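Putative dienelactone hydrolase (Klebsiella pneumoniae subsp. pneumoniae MGH 78578, PDB 3F67) is probably a hydrolase of the dienelactone hydrolase family, with an alpha/beta-hydrolase fold, acting on ester bonds of a substrate not yet established. Local coordinates at residues I11-P25 against A56-R70. Sequence-based numbering, arbitrary orientation.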
loop_
_atom_site.group_PDB
_atom_site.type_symbol
_atom_site.label_atom_id
_atom_site.label_comp_id
_atom_site.label_asym_id
_atom_site.label_seq_id
_atom_site.Cartn_x
_atom_site.Cartn_y
_atom_site.Cartn_z
ATOM N N ILE A 11 -5.098 16.809 1.188
ATOM C CA ILE A 11 -5.129 16.531 -0.228
ATOM C C ILE A 11 -6.559 16.730 -0.690
ATOM O O ILE A 11 -7.479 16.078 -0.180
ATOM C CB ILE A 11 -4.595 15.132 -0.494
ATOM C CG1 ILE A 11 -3.061 15.199 -0.228
ATOM C CG2 ILE A 11 -4.908 14.716 -1.986
ATOM C CD1 ILE A 11 -2.326 13.991 -0.471
ATOM N N PRO A 12 -6.761 17.627 -1.673
ATOM C CA PRO A 12 -8.124 17.869 -2.153
ATOM C C PRO A 12 -8.639 16.590 -2.830
ATOM O O PRO A 12 -7.944 16.006 -3.652
ATOM C CB PRO A 12 -7.956 19.031 -3.163
ATOM C CG PRO A 12 -6.614 19.665 -2.845
ATOM C CD PRO A 12 -5.747 18.526 -2.283
ATOM N N SER A 13 -9.821 16.110 -2.460
ATOM C CA SER A 13 -10.192 14.770 -2.929
ATOM C C SER A 13 -11.686 14.560 -2.991
ATOM O O SER A 13 -12.366 14.519 -1.951
ATOM C CB SER A 13 -9.524 13.659 -2.082
ATOM O OG SER A 13 -9.659 12.370 -2.713
ATOM N N GLN A 14 -12.180 14.391 -4.224
ATOM C CA GLN A 14 -13.618 14.221 -4.485
ATOM C C GLN A 14 -14.470 15.287 -3.735
ATOM O O GLN A 14 -15.576 14.994 -3.258
ATOM C CB GLN A 14 -14.048 12.771 -4.139
ATOM C CG GLN A 14 -13.113 11.677 -4.725
ATOM C CD GLN A 14 -13.553 10.249 -4.412
ATOM O OE1 GLN A 14 -12.970 9.537 -3.546
ATOM N NE2 GLN A 14 -14.565 9.800 -5.139
ATOM N N GLY A 15 -13.953 16.519 -3.645
ATOM C CA GLY A 15 -14.624 17.634 -2.956
ATOM C C GLY A 15 -14.370 17.867 -1.455
ATOM O O GLY A 15 -14.948 18.786 -0.851
ATOM N N GLU A 16 -13.503 17.043 -0.869
ATOM C CA GLU A 16 -13.225 17.085 0.566
ATOM C C GLU A 16 -11.734 17.041 0.812
ATOM O O GLU A 16 -10.983 16.597 -0.055
ATOM C CB GLU A 16 -13.897 15.910 1.256
ATOM C CG GLU A 16 -15.392 16.050 1.351
ATOM C CD GLU A 16 -16.043 14.734 1.638
ATOM O OE1 GLU A 16 -16.063 13.887 0.723
ATOM O OE2 GLU A 16 -16.515 14.545 2.776
ATOM N N ASN A 17 -11.302 17.493 1.988
ATOM C CA ASN A 17 -9.885 17.605 2.280
ATOM C C ASN A 17 -9.423 16.419 3.102
ATOM O O ASN A 17 -9.750 16.280 4.283
ATOM C CB ASN A 17 -9.606 18.905 3.028
ATOM C CG ASN A 17 -9.969 20.110 2.205
ATOM O OD1 ASN A 17 -9.405 20.312 1.125
ATOM N ND2 ASN A 17 -10.933 20.907 2.693
HETATM N N MSE A 18 -8.632 15.569 2.471
HETATM C CA MSE A 18 -8.144 14.346 3.105
HETATM C C MSE A 18 -6.782 14.590 3.749
HETATM O O MSE A 18 -5.840 15.022 3.063
HETATM C CB MSE A 18 -7.976 13.264 2.036
HETATM C CG MSE A 18 -7.416 11.935 2.636
HETATM SE SE MSE A 18 -7.631 10.534 1.281
HETATM C CE MSE A 18 -6.577 11.377 -0.124
ATOM N N PRO A 19 -6.662 14.357 5.066
ATOM C CA PRO A 19 -5.352 14.527 5.703
ATOM C C PRO A 19 -4.359 13.551 5.120
ATOM O O PRO A 19 -4.734 12.436 4.734
ATOM C CB PRO A 19 -5.604 14.121 7.179
ATOM C CG PRO A 19 -7.073 14.273 7.339
ATOM C CD PRO A 19 -7.681 13.918 6.019
ATOM N N ALA A 20 -3.102 13.972 5.088
ATOM C CA ALA A 20 -2.019 13.071 4.641
ATOM C C ALA A 20 -0.715 13.489 5.245
ATOM O O ALA A 20 -0.495 14.674 5.506
ATOM C CB ALA A 20 -1.902 13.058 3.126
ATOM N N TYR A 21 0.168 12.518 5.413
ATOM C CA TYR A 21 1.523 12.812 5.886
ATOM C C TYR A 21 2.432 12.666 4.672
ATOM O O TYR A 21 2.188 11.803 3.824
ATOM C CB TYR A 21 1.906 11.751 6.924
ATOM C CG TYR A 21 3.291 11.963 7.547
ATOM C CD1 TYR A 21 3.496 12.954 8.512
ATOM C CD2 TYR A 21 4.352 11.148 7.186
ATOM C CE1 TYR A 21 4.782 13.144 9.081
ATOM C CE2 TYR A 21 5.605 11.298 7.754
ATOM C CZ TYR A 21 5.810 12.304 8.697
ATOM O OH TYR A 21 7.055 12.467 9.257
ATOM N N HIS A 22 3.460 13.491 4.578
ATOM C CA HIS A 22 4.413 13.349 3.466
ATOM C C HIS A 22 5.836 13.580 3.918
ATOM O O HIS A 22 6.080 14.350 4.857
ATOM C CB HIS A 22 4.051 14.272 2.260
ATOM C CG HIS A 22 4.069 15.735 2.591
ATOM N ND1 HIS A 22 5.138 16.561 2.309
ATOM C CD2 HIS A 22 3.146 16.515 3.205
ATOM C CE1 HIS A 22 4.883 17.780 2.761
ATOM N NE2 HIS A 22 3.671 17.785 3.291
ATOM N N ALA A 23 6.771 12.906 3.264
ATOM C CA ALA A 23 8.201 13.056 3.581
ATOM C C ALA A 23 8.950 13.033 2.267
ATOM O O ALA A 23 8.551 12.317 1.331
ATOM C CB ALA A 23 8.699 11.851 4.487
ATOM N N ARG A 24 10.075 13.752 2.211
ATOM C CA ARG A 24 10.871 13.759 0.976
ATOM C C ARG A 24 12.305 14.148 1.300
ATOM O O ARG A 24 12.560 14.704 2.379
ATOM C CB ARG A 24 10.318 14.817 0.010
ATOM C CG ARG A 24 10.509 16.250 0.539
ATOM C CD ARG A 24 9.785 17.233 -0.380
ATOM N NE ARG A 24 8.328 17.208 -0.139
ATOM C CZ ARG A 24 7.437 17.777 -0.964
ATOM N NH1 ARG A 24 7.856 18.405 -2.071
ATOM N NH2 ARG A 24 6.138 17.722 -0.683
ATOM N N PRO A 25 13.233 13.863 0.375
ATOM C CA PRO A 25 14.605 14.377 0.576
ATOM C C PRO A 25 14.647 15.905 0.623
ATOM O O PRO A 25 13.926 16.582 -0.128
ATOM C CB PRO A 25 15.379 13.888 -0.656
ATOM C CG PRO A 25 14.391 13.283 -1.581
ATOM C CD PRO A 25 13.080 13.087 -0.873
ATOM N N ALA A 56 11.696 8.370 2.176
ATOM C CA ALA A 56 12.283 9.675 1.817
ATOM C C ALA A 56 13.823 9.639 1.924
ATOM O O ALA A 56 14.500 10.241 1.113
ATOM C CB ALA A 56 11.714 10.783 2.695
ATOM N N GLN A 57 14.356 8.868 2.868
ATOM C CA GLN A 57 15.812 8.711 3.006
ATOM C C GLN A 57 16.397 8.002 1.793
ATOM O O GLN A 57 17.588 8.091 1.546
ATOM C CB GLN A 57 16.149 7.930 4.263
ATOM C CG GLN A 57 15.783 8.657 5.503
ATOM C CD GLN A 57 16.068 7.833 6.755
ATOM O OE1 GLN A 57 15.667 6.679 6.855
ATOM N NE2 GLN A 57 16.740 8.435 7.712
ATOM N N GLU A 58 15.556 7.286 1.050
ATOM C CA GLU A 58 16.003 6.616 -0.194
ATOM C C GLU A 58 15.837 7.445 -1.440
ATOM O O GLU A 58 16.213 6.988 -2.547
ATOM C CB GLU A 58 15.260 5.279 -0.392
ATOM C CG GLU A 58 15.397 4.313 0.797
ATOM C CD GLU A 58 16.797 3.719 0.950
ATOM O OE1 GLU A 58 17.644 3.885 0.045
ATOM O OE2 GLU A 58 17.049 3.080 1.989
ATOM N N GLY A 59 15.219 8.627 -1.294
ATOM C CA GLY A 59 15.068 9.563 -2.411
ATOM C C GLY A 59 13.662 9.750 -2.957
ATOM O O GLY A 59 13.500 10.463 -3.959
ATOM N N TYR A 60 12.664 9.182 -2.269
ATOM C CA TYR A 60 11.271 9.238 -2.716
ATOM C C TYR A 60 10.468 10.344 -2.000
ATOM O O TYR A 60 10.763 10.695 -0.837
ATOM C CB TYR A 60 10.574 7.886 -2.427
ATOM C CG TYR A 60 11.159 6.798 -3.259
ATOM C CD1 TYR A 60 10.841 6.718 -4.641
ATOM C CD2 TYR A 60 12.038 5.856 -2.721
ATOM C CE1 TYR A 60 11.425 5.743 -5.454
ATOM C CE2 TYR A 60 12.598 4.882 -3.529
ATOM C CZ TYR A 60 12.274 4.821 -4.882
ATOM O OH TYR A 60 12.834 3.875 -5.690
ATOM N N LEU A 61 9.500 10.901 -2.724
ATOM C CA LEU A 61 8.397 11.691 -2.106
ATOM C C LEU A 61 7.368 10.648 -1.689
ATOM O O LEU A 61 6.651 10.079 -2.538
ATOM C CB LEU A 61 7.793 12.697 -3.109
ATOM C CG LEU A 61 6.420 13.327 -2.727
ATOM C CD1 LEU A 61 6.531 14.000 -1.355
ATOM C CD2 LEU A 61 6.027 14.362 -3.837
ATOM N N ALA A 62 7.301 10.375 -0.392
ATOM C CA ALA A 62 6.414 9.321 0.107
ATOM C C ALA A 62 5.223 9.973 0.774
ATOM O O ALA A 62 5.386 10.896 1.607
ATOM C CB ALA A 62 7.169 8.457 1.164
ATOM N N ILE A 63 4.044 9.512 0.423
ATOM C CA ILE A 63 2.783 10.200 0.890
ATOM C C ILE A 63 1.825 9.156 1.427
ATOM O O ILE A 63 1.518 8.201 0.713
ATOM C CB ILE A 63 2.081 10.963 -0.280
ATOM C CG1 ILE A 63 3.037 12.007 -0.875
ATOM C CG2 ILE A 63 0.805 11.676 0.250
ATOM C CD1 ILE A 63 2.633 12.402 -2.334
ATOM N N ALA A 64 1.376 9.311 2.688
ATOM C CA ALA A 64 0.420 8.361 3.274
ATOM C C ALA A 64 -0.892 9.122 3.558
ATOM O O ALA A 64 -0.957 9.897 4.522
ATOM C CB ALA A 64 0.955 7.821 4.600
ATOM N N PRO A 65 -1.939 8.848 2.772
ATOM C CA PRO A 65 -3.260 9.480 3.017
ATOM C C PRO A 65 -4.073 8.767 4.119
ATOM O O PRO A 65 -4.004 7.537 4.265
ATOM C CB PRO A 65 -3.966 9.324 1.658
ATOM C CG PRO A 65 -3.405 8.024 1.093
ATOM C CD PRO A 65 -1.917 8.061 1.513
ATOM N N GLU A 66 -4.851 9.567 4.833
ATOM C CA GLU A 66 -5.775 9.107 5.843
ATOM C C GLU A 66 -7.039 8.632 5.121
ATOM O O GLU A 66 -8.052 9.359 5.067
ATOM C CB GLU A 66 -6.103 10.286 6.760
ATOM C CG GLU A 66 -6.589 9.860 8.145
ATOM C CD GLU A 66 -5.533 9.086 8.907
ATOM O OE1 GLU A 66 -5.425 7.860 8.677
ATOM O OE2 GLU A 66 -4.821 9.701 9.745
ATOM N N LEU A 67 -6.997 7.411 4.578
ATOM C CA LEU A 67 -8.086 6.967 3.661
ATOM C C LEU A 67 -9.457 6.801 4.322
ATOM O O LEU A 67 -10.488 6.849 3.631
ATOM C CB LEU A 67 -7.673 5.671 2.939
ATOM C CG LEU A 67 -6.491 5.940 1.994
ATOM C CD1 LEU A 67 -5.760 4.656 1.601
ATOM C CD2 LEU A 67 -7.029 6.579 0.720
ATOM N N TYR A 68 -9.487 6.615 5.647
ATOM C CA TYR A 68 -10.779 6.350 6.314
ATOM C C TYR A 68 -11.493 7.638 6.745
ATOM O O TYR A 68 -12.556 7.553 7.359
ATOM C CB TYR A 68 -10.590 5.456 7.564
ATOM C CG TYR A 68 -10.043 4.040 7.304
ATOM C CD1 TYR A 68 -9.929 3.527 5.996
ATOM C CD2 TYR A 68 -9.682 3.226 8.384
ATOM C CE1 TYR A 68 -9.442 2.197 5.774
ATOM C CE2 TYR A 68 -9.193 1.915 8.195
ATOM C CZ TYR A 68 -9.084 1.415 6.898
ATOM O OH TYR A 68 -8.588 0.148 6.720
ATOM N N PHE A 69 -10.938 8.818 6.418
ATOM C CA PHE A 69 -11.357 10.082 7.106
ATOM C C PHE A 69 -12.860 10.400 7.070
ATOM O O PHE A 69 -13.399 10.989 8.015
ATOM C CB PHE A 69 -10.505 11.306 6.652
ATOM C CG PHE A 69 -10.896 11.862 5.300
ATOM C CD1 PHE A 69 -11.579 13.076 5.206
ATOM C CD2 PHE A 69 -10.611 11.162 4.124
ATOM C CE1 PHE A 69 -11.958 13.593 3.925
ATOM C CE2 PHE A 69 -10.968 11.650 2.874
ATOM C CZ PHE A 69 -11.648 12.871 2.766
ATOM N N ARG A 70 -13.541 9.994 6.005
ATOM C CA ARG A 70 -14.971 10.306 5.855
ATOM C C ARG A 70 -15.825 9.397 6.719
ATOM O O ARG A 70 -16.928 9.780 7.111
ATOM C CB ARG A 70 -15.431 10.089 4.419
ATOM C CG ARG A 70 -14.743 11.015 3.395
ATOM C CD ARG A 70 -15.329 10.754 2.009
ATOM N NE ARG A 70 -14.552 11.433 0.951
ATOM C CZ ARG A 70 -13.443 10.888 0.426
ATOM N NH1 ARG A 70 -12.991 9.743 0.907
ATOM N NH2 ARG A 70 -12.777 11.483 -0.541
#
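Selenomethionine Met18 lies across one face of the Phe69 ring: its CA stands 3.8 Å from the ring centroid, a CH-pi contact only 11° off the normal. Met18 CB also lies over this face, 3.5 Å from Phe69 CE2; with CG anti to the backbone N (chi1 178°) the long, pliable chain then runs on to Pro65 and Leu67, and SE, oblique to the ring, completes a Met-aromatic contact. The CD of Pro19's rigid ring approaches Phe69 CG obliquely. A flat ring suits this place, between Met18 and the Arg70 methylene CG, which meets the opposite face near its rim; beyond, the guanidinium lays its own face against Phe69 CZ. In the modelled Glu16 conformer, Arg70 NE forms a salt bridge with Glu16 OE1 at 2.9 Å, within the guanidinium plane but from above the carboxylate plane. Arg70 NH2 bonds weakly to Ser13 O and forms a second salt bridge with Asp99.

Farther along, strands 16-25 and 61-65 run antiparallel. Tyr21 and Ala64 exchange two backbone bonds, as do Ala23 and Ala62; small Ala23 lets its CB meet Ala56 CB at 3.7 Å. Leu61 CD1 lies over the Arg24 guanidinium, toward its rim, while Arg24 NH1 bonds to His110 O. Strand 16-25 sits between 4-13 and 61-65, with helix 46-57 against the face of Ala62 and Ala64 and helix 93-108 against Ile63, at the antiparallel end of the alpha/beta-hydrolase sheet.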